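Putative NAD(P)H-flavin oxidoreductase (Streptococcus pyogenes serotype M1, PDB 2HAY) probably works as an FMN-dependent oxidoreductase of the nitroreductase family that takes electrons from NADH or NADPH, and is seen with bound flavin mononucleotide. Local coordinates at residues 15-25 and 156-167; 51-60 and 84-94. One frame throughout, in Å; residues are numbered along the deposited sequence. Where two conformers were deposited one is given.

Contact 1 (15-25 and 156-167). With FMN (flavin mononucleotide), chain I.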
loop_
_atom_site.group_PDB
_atom_site.type_symbol
_atom_site.label_atom_id
_atom_site.label_comp_id
_atom_site.label_asym_id
_atom_site.label_seq_id
_atom_site.Cartn_x
_atom_site.Cartn_y
_atom_site.Cartn_z
ATOM N N ALA B 15 -2.946 5.399 18.027
ATOM C CA ALA B 15 -2.088 4.604 17.145
ATOM C C ALA B 15 -1.523 5.411 15.968
ATOM O O ALA B 15 -0.356 5.263 15.624
ATOM C CB ALA B 15 -2.806 3.376 16.645
ATOM N N LEU B 16 -2.345 6.279 15.390
ATOM C CA LEU B 16 -1.913 7.152 14.288
ATOM C C LEU B 16 -0.813 8.111 14.725
ATOM O O LEU B 16 0.109 8.370 13.972
ATOM C CB LEU B 16 -3.099 7.949 13.718
ATOM C CG LEU B 16 -4.186 7.154 13.005
ATOM C CD1 LEU B 16 -5.302 8.091 12.573
ATOM C CD2 LEU B 16 -3.575 6.453 11.839
ATOM N N HIS B 17 -0.905 8.632 15.943
ATOM C CA HIS B 17 0.112 9.538 16.419
ATOM C C HIS B 17 1.314 8.844 17.071
ATOM O O HIS B 17 2.410 9.397 17.072
ATOM C CB HIS B 17 -0.517 10.635 17.268
ATOM C CG HIS B 17 -1.406 11.551 16.471
ATOM N ND1 HIS B 17 -0.989 12.783 16.007
ATOM C CD2 HIS B 17 -2.678 11.394 16.023
ATOM C CE1 HIS B 17 -1.972 13.353 15.328
ATOM N NE2 HIS B 17 -3.006 12.527 15.319
ATOM N N PHE B 18 1.118 7.621 17.570
ATOM C CA PHE B 18 2.216 6.762 18.040
ATOM C C PHE B 18 3.190 6.349 16.921
ATOM O O PHE B 18 4.421 6.464 17.090
ATOM C CB PHE B 18 1.688 5.510 18.752
ATOM C CG PHE B 18 2.778 4.569 19.233
ATOM C CD1 PHE B 18 3.006 3.366 18.583
ATOM C CD2 PHE B 18 3.578 4.899 20.338
ATOM C CE1 PHE B 18 3.990 2.495 19.011
ATOM C CE2 PHE B 18 4.582 4.027 20.777
ATOM C CZ PHE B 18 4.790 2.827 20.115
ATOM N N ARG B 19 2.651 5.836 15.811
ATOM C CA ARG B 19 3.492 5.360 14.698
ATOM C C ARG B 19 4.425 6.439 14.178
ATOM O O ARG B 19 3.995 7.515 13.766
ATOM C CB ARG B 19 2.669 4.831 13.529
ATOM C CG ARG B 19 3.530 3.968 12.550
ATOM C CD ARG B 19 3.103 4.042 11.097
ATOM N NE ARG B 19 2.962 5.425 10.664
ATOM C CZ ARG B 19 3.973 6.227 10.335
ATOM N NH1 ARG B 19 5.227 5.775 10.373
ATOM N NH2 ARG B 19 3.729 7.495 9.983
ATOM N N THR B 20 5.714 6.148 14.227
ATOM C CA THR B 20 6.730 6.996 13.627
ATOM C C THR B 20 7.771 6.049 13.045
ATOM O O THR B 20 7.804 4.871 13.418
ATOM C CB THR B 20 7.306 7.956 14.665
ATOM O OG1 THR B 20 8.230 8.856 14.037
ATOM C CG2 THR B 20 7.993 7.211 15.801
ATOM N N ALA B 21 8.572 6.524 12.097
ATOM C CA ALA B 21 9.528 5.633 11.440
ATOM C C ALA B 21 10.738 5.497 12.357
ATOM O O ALA B 21 11.500 6.442 12.551
ATOM C CB ALA B 21 9.907 6.130 10.009
ATOM N N VAL B 22 10.870 4.331 12.971
ATOM C CA VAL B 22 11.842 4.143 14.043
ATOM C C VAL B 22 13.113 3.471 13.490
ATOM O O VAL B 22 13.048 2.397 12.895
ATOM C CB VAL B 22 11.224 3.352 15.245
ATOM C CG1 VAL B 22 12.289 2.944 16.235
ATOM C CG2 VAL B 22 10.116 4.184 15.945
ATOM N N ARG B 23 14.254 4.120 13.674
ATOM C CA ARG B 23 15.526 3.581 13.172
ATOM C C ARG B 23 16.276 2.728 14.179
ATOM O O ARG B 23 16.887 1.720 13.803
ATOM C CB ARG B 23 16.442 4.691 12.660
ATOM C CG ARG B 23 15.843 5.495 11.489
ATOM C CD ARG B 23 16.838 6.525 10.912
ATOM N NE ARG B 23 17.833 6.957 11.906
ATOM C CZ ARG B 23 19.130 6.639 11.870
ATOM N NH1 ARG B 23 19.943 7.071 12.841
ATOM N NH2 ARG B 23 19.620 5.902 10.866
ATOM N N VAL B 24 16.235 3.124 15.448
ATOM C CA VAL B 24 16.975 2.422 16.496
ATOM C C VAL B 24 16.041 1.809 17.545
ATOM O O VAL B 24 15.226 2.512 18.164
ATOM C CB VAL B 24 18.019 3.332 17.174
ATOM C CG1 VAL B 24 18.914 2.504 18.089
ATOM C CG2 VAL B 24 18.858 4.054 16.124
ATOM N N TYR B 25 16.168 0.492 17.713
ATOM C CA TYR B 25 15.318 -0.278 18.612
ATOM C C TYR B 25 16.126 -0.760 19.796
ATOM O O TYR B 25 17.350 -0.915 19.713
ATOM C CB TYR B 25 14.705 -1.490 17.895
ATOM C CG TYR B 25 13.924 -1.119 16.657
ATOM C CD1 TYR B 25 14.560 -0.981 15.422
ATOM C CD2 TYR B 25 12.551 -0.857 16.731
ATOM C CE1 TYR B 25 13.830 -0.622 14.273
ATOM C CE2 TYR B 25 11.830 -0.508 15.609
ATOM C CZ TYR B 25 12.481 -0.381 14.388
ATOM O OH TYR B 25 11.771 -0.012 13.292
HETATM N N MSE B 156 1.750 -2.384 9.825
HETATM C CA MSE B 156 2.163 -1.229 10.611
HETATM C C MSE B 156 1.079 -0.686 11.529
HETATM O O MSE B 156 1.399 -0.250 12.625
HETATM C CB MSE B 156 2.662 -0.109 9.712
HETATM C CG MSE B 156 4.034 -0.420 9.067
HETATM SE SE MSE B 156 4.738 1.187 8.236
HETATM C CE MSE B 156 3.426 1.324 6.824
HETATM N N MSE B 157 -0.179 -0.703 11.081
HETATM C CA MSE B 157 -1.314 -0.301 11.929
HETATM C C MSE B 157 -1.550 -1.297 13.067
HETATM O O MSE B 157 -1.744 -0.901 14.229
HETATM C CB MSE B 157 -2.605 -0.108 11.113
HETATM C CG MSE B 157 -3.805 0.340 11.966
HETATM SE SE MSE B 157 -3.478 2.029 12.905
HETATM C CE MSE B 157 -3.719 3.175 11.354
ATOM N N THR B 158 -1.538 -2.580 12.721
ATOM C CA THR B 158 -1.605 -3.658 13.703
ATOM C C THR B 158 -0.471 -3.532 14.729
ATOM O O THR B 158 -0.745 -3.506 15.906
ATOM C CB THR B 158 -1.584 -5.031 12.998
ATOM O OG1 THR B 158 -2.673 -5.074 12.069
ATOM C CG2 THR B 158 -1.742 -6.188 14.012
ATOM N N ALA B 159 0.788 -3.401 14.276
ATOM C CA ALA B 159 1.900 -3.103 15.181
ATOM C C ALA B 159 1.635 -1.880 16.069
ATOM O O ALA B 159 1.847 -1.937 17.262
ATOM C CB ALA B 159 3.225 -2.930 14.396
ATOM N N ALA B 160 1.146 -0.786 15.486
ATOM C CA ALA B 160 0.933 0.444 16.230
ATOM C C ALA B 160 -0.092 0.258 17.360
ATOM O O ALA B 160 0.145 0.694 18.475
ATOM C CB ALA B 160 0.509 1.564 15.301
ATOM N N LEU B 161 -1.199 -0.423 17.056
ATOM C CA LEU B 161 -2.253 -0.760 18.020
ATOM C C LEU B 161 -1.740 -1.656 19.155
ATOM O O LEU B 161 -2.269 -1.641 20.271
ATOM C CB LEU B 161 -3.432 -1.426 17.307
ATOM C CG LEU B 161 -4.284 -0.502 16.451
ATOM C CD1 LEU B 161 -5.058 -1.303 15.382
ATOM C CD2 LEU B 161 -5.260 0.372 17.271
ATOM N N LEU B 162 -0.681 -2.395 18.852
ATOM C CA LEU B 162 -0.030 -3.265 19.796
ATOM C C LEU B 162 1.090 -2.553 20.577
ATOM O O LEU B 162 1.626 -3.105 21.531
ATOM C CB LEU B 162 0.512 -4.480 19.037
ATOM C CG LEU B 162 -0.533 -5.516 18.590
ATOM C CD1 LEU B 162 0.187 -6.624 17.821
ATOM C CD2 LEU B 162 -1.328 -6.098 19.801
ATOM N N GLY B 163 1.426 -1.328 20.189
ATOM C CA GLY B 163 2.548 -0.608 20.810
ATOM C C GLY B 163 3.900 -0.984 20.249
ATOM O O GLY B 163 4.923 -0.657 20.822
ATOM N N ILE B 164 3.897 -1.671 19.103
ATOM C CA ILE B 164 5.108 -2.134 18.459
ATOM C C ILE B 164 5.509 -1.076 17.430
ATOM O O ILE B 164 4.695 -0.654 16.610
ATOM C CB ILE B 164 4.891 -3.534 17.813
ATOM C CG1 ILE B 164 4.663 -4.577 18.913
ATOM C CG2 ILE B 164 6.051 -3.911 16.870
ATOM C CD1 ILE B 164 4.172 -5.920 18.386
ATOM N N ASP B 165 6.755 -0.627 17.536
ATOM C CA ASP B 165 7.341 0.274 16.581
ATOM C C ASP B 165 7.803 -0.421 15.288
ATOM O O ASP B 165 8.139 -1.609 15.249
ATOM C CB ASP B 165 8.491 1.034 17.210
ATOM C CG ASP B 165 8.004 2.085 18.168
ATOM O OD1 ASP B 165 7.254 2.981 17.723
ATOM O OD2 ASP B 165 8.314 1.981 19.360
ATOM N N THR B 166 7.861 0.376 14.239
ATOM C CA THR B 166 7.966 -0.152 12.927
ATOM C C THR B 166 8.800 0.826 12.105
ATOM O O THR B 166 9.025 1.969 12.542
ATOM C CB THR B 166 6.497 -0.286 12.447
ATOM O OG1 THR B 166 6.194 -1.649 12.142
ATOM C CG2 THR B 166 6.166 0.645 11.374
ATOM N N CYS B 167 9.303 0.366 10.956
ATOM C CA CYS B 167 9.884 1.243 9.927
ATOM C C CYS B 167 9.749 0.599 8.540
ATOM O O CYS B 167 10.247 -0.516 8.318
ATOM C CB CYS B 167 11.359 1.538 10.215
ATOM S SG CYS B 167 12.088 2.890 9.211
HETATM N N1 FMN I . 13.135 5.537 6.600
HETATM C C2 FMN I . 14.502 5.215 6.594
HETATM O O2 FMN I . 15.277 5.665 7.471
HETATM N N3 FMN I . 15.004 4.367 5.600
HETATM C C4 FMN I . 14.194 3.854 4.589
HETATM O O4 FMN I . 14.653 3.239 3.619
HETATM C C4A FMN I . 12.835 4.178 4.576
HETATM N N5 FMN I . 12.037 3.653 3.561
HETATM C C5A FMN I . 10.675 3.939 3.518
HETATM C C6 FMN I . 9.892 3.383 2.504
HETATM C C7 FMN I . 8.532 3.659 2.448
HETATM C C7M FMN I . 7.683 2.854 1.501
HETATM C C8 FMN I . 7.941 4.499 3.416
HETATM C C8M FMN I . 6.458 4.467 3.617
HETATM C C9 FMN I . 8.731 5.058 4.436
HETATM C C9A FMN I . 10.112 4.775 4.498
HETATM N N10 FMN I . 10.937 5.300 5.525
HETATM C C10 FMN I . 12.301 5.012 5.579
HETATM C "C1'" FMN I . 10.371 6.162 6.591
HETATM C "C2'" FMN I . 10.089 7.574 6.054
HETATM O "O2'" FMN I . 11.253 8.386 6.102
HETATM C "C3'" FMN I . 8.979 8.212 6.899
HETATM O "O3'" FMN I . 7.822 7.408 6.862
HETATM C "C4'" FMN I . 8.603 9.634 6.500
HETATM O "O4'" FMN I . 9.779 10.424 6.556
HETATM C "C5'" FMN I . 7.496 10.182 7.424
HETATM O "O5'" FMN I . 7.860 10.211 8.812
HETATM P P FMN I . 7.123 9.331 9.950
HETATM O O1P FMN I . 8.022 9.244 11.151
HETATM O O2P FMN I . 6.780 7.967 9.413
HETATM O O3P FMN I . 5.829 9.905 10.395
HETATM O O HOH W 1 6.580 3.064 14.938
#
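V22 N donates a nearly straight hydrogen bond to T166 O, 3.0 Å long with an angle of 168° at the hydrogen. It is the one direct hydrogen bond between the segments. A water adds a second link. It donates to T20 O and D165 OD1 and accepts from T166 N. The D165 carboxylate lies between the F18 ring and V22 CG2. F18 carries its ring CG anti to the backbone N (chi1 179°), which sends the ring toward G163 and D165. Its CZ lies 3.4 Å from D165 OD1. Ring and carboxylate planes are only 27° apart, although the two side chains cross at about a right angle. V22 CG2 comes within 3.6 Å of the same OD1, and R203 pairs with this oxygen in a salt bridge. The Y25 ring packs obliquely beside D165, and its hydroxyl bonds to S199. Where the helices meet, A15 CB rests 4.0 Å from A160 CB.

Residues 19-21 hold the FMN phosphate. The guanidinium of R19 meets O2P edge-on, with NH1 to O2P at 2.9 Å, and NH2 bonds both O2P and O3P. A21 N donates to O1P at 2.9 Å, and T20 OG1 donates to this oxygen too. R213 also bonds to FMN, and L44 of the second subunit accepts a bond from R19. C167 SG sits 3.9 Å from N1 of the flavin.

G163 closes helix 137-162 with a Schellman motif, after which the chain enters strand 165-169. Helix 6-18 packs against the end of helix 137-162. Strand 192-201 flanks strand 165-169, bonding C167 to S199, while I164 rests on helix 32-43.

Contact 2 (51-60 and 84-94)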
loop_
_atom_site.group_PDB
_atom_site.type_symbol
_atom_site.label_atom_id
_atom_site.label_comp_id
_atom_site.label_asym_id
_atom_site.label_seq_id
_atom_site.Cartn_x
_atom_site.Cartn_y
_atom_site.Cartn_z
ATOM N N LEU B 51 -5.354 -12.038 -6.198
ATOM C CA LEU B 51 -4.191 -12.763 -6.688
ATOM C C LEU B 51 -3.283 -13.239 -5.545
ATOM O O LEU B 51 -2.751 -14.339 -5.610
ATOM C CB LEU B 51 -3.369 -11.884 -7.646
ATOM C CG LEU B 51 -2.166 -12.624 -8.276
ATOM C CD1 LEU B 51 -2.633 -13.805 -9.128
ATOM C CD2 LEU B 51 -1.368 -11.664 -9.115
ATOM N N GLU B 52 -3.083 -12.393 -4.528
ATOM C CA GLU B 52 -2.178 -12.727 -3.416
ATOM C C GLU B 52 -0.799 -13.151 -3.951
ATOM O O GLU B 52 -0.205 -14.140 -3.475
ATOM C CB GLU B 52 -2.766 -13.839 -2.531
ATOM C CG GLU B 52 -4.148 -13.590 -2.013
ATOM C CD GLU B 52 -4.736 -14.840 -1.417
ATOM O OE1 GLU B 52 -5.721 -15.393 -1.986
ATOM O OE2 GLU B 52 -4.193 -15.298 -0.393
ATOM N N GLY B 53 -0.300 -12.400 -4.928
ATOM C CA GLY B 53 1.017 -12.648 -5.504
ATOM C C GLY B 53 2.085 -12.047 -4.623
ATOM O O GLY B 53 2.796 -11.106 -5.004
ATOM N N TRP B 54 2.192 -12.571 -3.410
ATOM C CA TRP B 54 3.083 -11.954 -2.421
ATOM C C TRP B 54 3.483 -12.991 -1.396
ATOM O O TRP B 54 2.798 -14.038 -1.252
ATOM C CB TRP B 54 2.389 -10.763 -1.726
ATOM C CG TRP B 54 1.016 -11.061 -1.076
ATOM C CD1 TRP B 54 0.560 -12.283 -0.606
ATOM C CD2 TRP B 54 -0.028 -10.117 -0.799
ATOM N NE1 TRP B 54 -0.684 -12.141 -0.057
ATOM C CE2 TRP B 54 -1.080 -10.832 -0.165
ATOM C CE3 TRP B 54 -0.178 -8.733 -1.018
ATOM C CZ2 TRP B 54 -2.268 -10.220 0.241
ATOM C CZ3 TRP B 54 -1.369 -8.118 -0.613
ATOM C CH2 TRP B 54 -2.396 -8.865 0.025
ATOM N N ARG B 55 4.592 -12.723 -0.707
ATOM C CA ARG B 55 5.006 -13.513 0.435
ATOM C C ARG B 55 5.578 -12.584 1.460
ATOM O O ARG B 55 6.148 -11.542 1.110
ATOM C CB ARG B 55 6.067 -14.576 0.071
ATOM C CG ARG B 55 5.602 -15.574 -0.983
ATOM C CD ARG B 55 6.426 -16.853 -1.024
ATOM N NE ARG B 55 7.756 -16.599 -1.531
ATOM C CZ ARG B 55 8.869 -16.593 -0.795
ATOM N NH1 ARG B 55 10.049 -16.372 -1.390
ATOM N NH2 ARG B 55 8.828 -16.847 0.512
ATOM N N PHE B 56 5.453 -12.981 2.721
ATOM C CA PHE B 56 5.983 -12.182 3.791
ATOM C C PHE B 56 6.937 -13.047 4.569
ATOM O O PHE B 56 6.542 -14.089 5.103
ATOM C CB PHE B 56 4.832 -11.635 4.629
ATOM C CG PHE B 56 3.839 -10.894 3.793
ATOM C CD1 PHE B 56 4.094 -9.583 3.395
ATOM C CD2 PHE B 56 2.695 -11.532 3.321
ATOM C CE1 PHE B 56 3.196 -8.914 2.549
ATOM C CE2 PHE B 56 1.807 -10.864 2.496
ATOM C CZ PHE B 56 2.062 -9.543 2.117
ATOM N N VAL B 57 8.208 -12.666 4.565
ATOM C CA VAL B 57 9.198 -13.519 5.214
ATOM C C VAL B 57 9.901 -12.890 6.403
ATOM O O VAL B 57 10.436 -11.787 6.321
ATOM C CB VAL B 57 10.137 -14.347 4.247
ATOM C CG1 VAL B 57 9.832 -14.140 2.747
ATOM C CG2 VAL B 57 11.673 -14.316 4.666
ATOM N N VAL B 58 9.839 -13.612 7.518
ATOM C CA VAL B 58 10.517 -13.188 8.727
ATOM C C VAL B 58 11.976 -13.564 8.605
ATOM O O VAL B 58 12.328 -14.748 8.614
ATOM C CB VAL B 58 9.848 -13.757 9.989
ATOM C CG1 VAL B 58 10.565 -13.277 11.230
ATOM C CG2 VAL B 58 8.353 -13.336 10.029
ATOM N N LEU B 59 12.813 -12.547 8.453
ATOM C CA LEU B 59 14.247 -12.752 8.279
ATOM C C LEU B 59 14.930 -12.684 9.649
ATOM O O LEU B 59 15.271 -11.606 10.125
ATOM C CB LEU B 59 14.862 -11.716 7.322
ATOM C CG LEU B 59 16.357 -11.934 7.028
ATOM C CD1 LEU B 59 16.618 -13.312 6.448
ATOM C CD2 LEU B 59 16.897 -10.866 6.094
ATOM N N ASP B 60 15.088 -13.847 10.273
ATOM C CA ASP B 60 15.741 -13.980 11.568
ATOM C C ASP B 60 17.258 -14.222 11.415
ATOM O O ASP B 60 18.039 -13.920 12.314
ATOM C CB ASP B 60 15.096 -15.132 12.347
ATOM C CG ASP B 60 13.853 -14.709 13.117
ATOM O OD1 ASP B 60 13.118 -15.605 13.587
ATOM O OD2 ASP B 60 13.601 -13.490 13.272
ATOM N N HIS B 84 12.335 -7.901 14.960
ATOM C CA HIS B 84 12.063 -8.714 13.774
ATOM C C HIS B 84 12.180 -7.881 12.523
ATOM O O HIS B 84 11.986 -6.662 12.538
ATOM C CB HIS B 84 10.682 -9.348 13.824
ATOM C CG HIS B 84 10.566 -10.486 14.788
ATOM N ND1 HIS B 84 10.299 -10.303 16.125
ATOM C CD2 HIS B 84 10.648 -11.828 14.604
ATOM C CE1 HIS B 84 10.224 -11.475 16.729
ATOM N NE2 HIS B 84 10.438 -12.417 15.831
ATOM N N PHE B 85 12.480 -8.560 11.429
ATOM C CA PHE B 85 12.679 -7.912 10.154
ATOM C C PHE B 85 11.912 -8.717 9.136
ATOM O O PHE B 85 12.106 -9.932 9.036
ATOM C CB PHE B 85 14.162 -7.911 9.819
ATOM C CG PHE B 85 14.598 -6.703 9.087
ATOM C CD1 PHE B 85 14.527 -6.658 7.705
ATOM C CD2 PHE B 85 15.093 -5.607 9.775
ATOM C CE1 PHE B 85 14.926 -5.528 7.016
ATOM C CE2 PHE B 85 15.496 -4.465 9.091
ATOM C CZ PHE B 85 15.413 -4.424 7.717
ATOM N N ILE B 86 11.021 -8.057 8.400
ATOM C CA ILE B 86 10.142 -8.758 7.454
ATOM C C ILE B 86 10.403 -8.319 6.029
ATOM O O ILE B 86 10.427 -7.125 5.743
ATOM C CB ILE B 86 8.644 -8.534 7.786
ATOM C CG1 ILE B 86 8.296 -9.244 9.112
ATOM C CG2 ILE B 86 7.753 -9.007 6.646
ATOM C CD1 ILE B 86 6.857 -9.027 9.575
ATOM N N LEU B 87 10.590 -9.292 5.140
ATOM C CA LEU B 87 10.764 -9.025 3.718
ATOM C C LEU B 87 9.439 -9.183 3.019
ATOM O O LEU B 87 8.804 -10.222 3.160
ATOM C CB LEU B 87 11.788 -10.011 3.093
ATOM C CG LEU B 87 13.093 -10.222 3.854
ATOM C CD1 LEU B 87 13.931 -11.276 3.127
ATOM C CD2 LEU B 87 13.871 -8.914 3.996
ATOM N N LEU B 88 9.039 -8.157 2.265
ATOM C CA LEU B 88 7.786 -8.197 1.480
ATOM C C LEU B 88 8.172 -8.544 0.054
ATOM O O LEU B 88 8.937 -7.820 -0.591
ATOM C CB LEU B 88 7.037 -6.861 1.545
ATOM C CG LEU B 88 6.464 -6.467 2.904
ATOM C CD1 LEU B 88 7.551 -5.887 3.863
ATOM C CD2 LEU B 88 5.331 -5.491 2.699
ATOM N N ILE B 89 7.707 -9.703 -0.405
ATOM C CA ILE B 89 8.102 -10.263 -1.706
ATOM C C ILE B 89 6.903 -10.225 -2.646
ATOM O O ILE B 89 5.783 -10.609 -2.240
ATOM C CB ILE B 89 8.597 -11.745 -1.552
ATOM C CG1 ILE B 89 9.642 -11.917 -0.439
ATOM C CG2 ILE B 89 9.065 -12.356 -2.904
ATOM C CD1 ILE B 89 10.845 -10.994 -0.505
ATOM N N ALA B 90 7.105 -9.738 -3.878
ATOM C CA ALA B 90 6.022 -9.759 -4.884
ATOM C C ALA B 90 6.298 -10.713 -6.073
ATOM O O ALA B 90 7.460 -10.886 -6.481
ATOM C CB ALA B 90 5.731 -8.361 -5.377
ATOM N N GLU B 91 5.231 -11.297 -6.636
ATOM C CA GLU B 91 5.337 -12.216 -7.793
ATOM C C GLU B 91 5.664 -11.478 -9.099
ATOM O O GLU B 91 5.125 -10.396 -9.345
ATOM C CB GLU B 91 4.015 -12.936 -8.007
ATOM C CG GLU B 91 3.965 -14.321 -7.478
ATOM C CD GLU B 91 2.546 -14.941 -7.467
ATOM O OE1 GLU B 91 1.721 -14.618 -8.349
ATOM O OE2 GLU B 91 2.263 -15.770 -6.558
ATOM N N LYS B 92 6.517 -12.076 -9.926
ATOM C CA LYS B 92 6.789 -11.565 -11.274
ATOM C C LYS B 92 5.870 -12.239 -12.261
ATOM O O LYS B 92 5.313 -13.304 -11.982
ATOM C CB LYS B 92 8.245 -11.859 -11.686
ATOM C CG LYS B 92 9.281 -11.132 -10.815
ATOM C CD LYS B 92 10.685 -11.481 -11.270
ATOM C CE LYS B 92 11.730 -10.512 -10.674
ATOM N NZ LYS B 92 13.119 -11.010 -10.980
ATOM N N HIS B 93 5.712 -11.625 -13.417
ATOM C CA HIS B 93 5.019 -12.285 -14.526
ATOM C C HIS B 93 3.567 -12.687 -14.269
ATOM O O HIS B 93 3.073 -13.695 -14.782
ATOM C CB HIS B 93 5.851 -13.473 -15.001
ATOM C CG HIS B 93 7.210 -13.073 -15.470
ATOM N ND1 HIS B 93 7.405 -12.269 -16.581
ATOM C CD2 HIS B 93 8.439 -13.360 -14.985
ATOM C CE1 HIS B 93 8.703 -12.090 -16.761
ATOM N NE2 HIS B 93 9.351 -12.730 -15.800
ATOM N N ALA B 94 2.871 -11.872 -13.485
ATOM C CA ALA B 94 1.463 -12.157 -13.201
ATOM C C ALA B 94 0.583 -11.625 -14.328
ATOM O O ALA B 94 -0.292 -10.796 -14.095
ATOM C CB ALA B 94 1.065 -11.590 -11.792
HETATM O O HOH W 2 -0.327 -15.764 -6.792
HETATM O O HOH W 3 13.834 -10.928 12.039
HETATM O O HOH W 4 10.783 -15.053 14.813
#
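F56 and L88 both turn CG to the side of the backbone N, opposite the carbonyl carbon (chi1 -54° and -67°). This brings them together, and with chi2 at -80° the F56 ring turns an edge to L88, CD1 3.9 Å from L88 CG. The two belong to an antiparallel strand pair, 54-59 with 84-91, in the four-stranded sheet of this nitroreductase-family protein. Hydrogen-bonded pairs R55-I89 and V57-L87 alternate with non-hydrogen-bonded pairs W54-A90, F56-L88 and V58-I86. In the V57-L87 pair V57 N bonds L87 O at 2.9 Å and L87 N bonds V57 O at 2.8 Å.

One face of the sheet carries W54, F56, V58, I86, L88 and A90, and helix 137-162 covers part of it. F56 CZ sits 3.6 Å above one face of the W54 ring, which E52 CA covers from the other side. The opposite face of the sheet carries R55, V57, L87 and I89, where V57 CG1 meets I89 CG1 at 3.9 Å. R55 also forms a salt bridge with E192. Strand 54-59 continues the sheet into the second subunit through a parallel ladder.

At one end lies G53, the centre of an inverse gamma turn. G53 O accepts a hydrogen bond from E91 N, which lies above the carbonyl plane. The E91 carboxylate lies against G53, with CD 3.4 Å from G53 CA. At the other end a water donates to L59 O and D60 OD2 and accepts from F85 N. A second water joins D60 OD1 to H84 NE2, at 2.8 Å from that nitrogen and in the plane of the ring.

Overall arrangement
Contacts 1 and 2 share one sheet but do not touch. Their centres are 20 Å apart and their nearest atoms about 7 Å. Strand 192-201 lies between them, pairing with 84-91 of contact 2 on one side and 165-169 of contact 1 on the other. Segments 51-60 and 84-94 fall between 15-25 and 156-167 along the chain. Contact 1 binds FMN directly. Contact 2 stays farther from this flavin: the F85 side chain is about 4 Å from that of Q78, an FMN-binding residue whose side chain is about 3 Å from that of C167. The E52 side chain is about 7 Å from the other bound FMN, not the one held by contact 1. Both contacts also meet the second subunit.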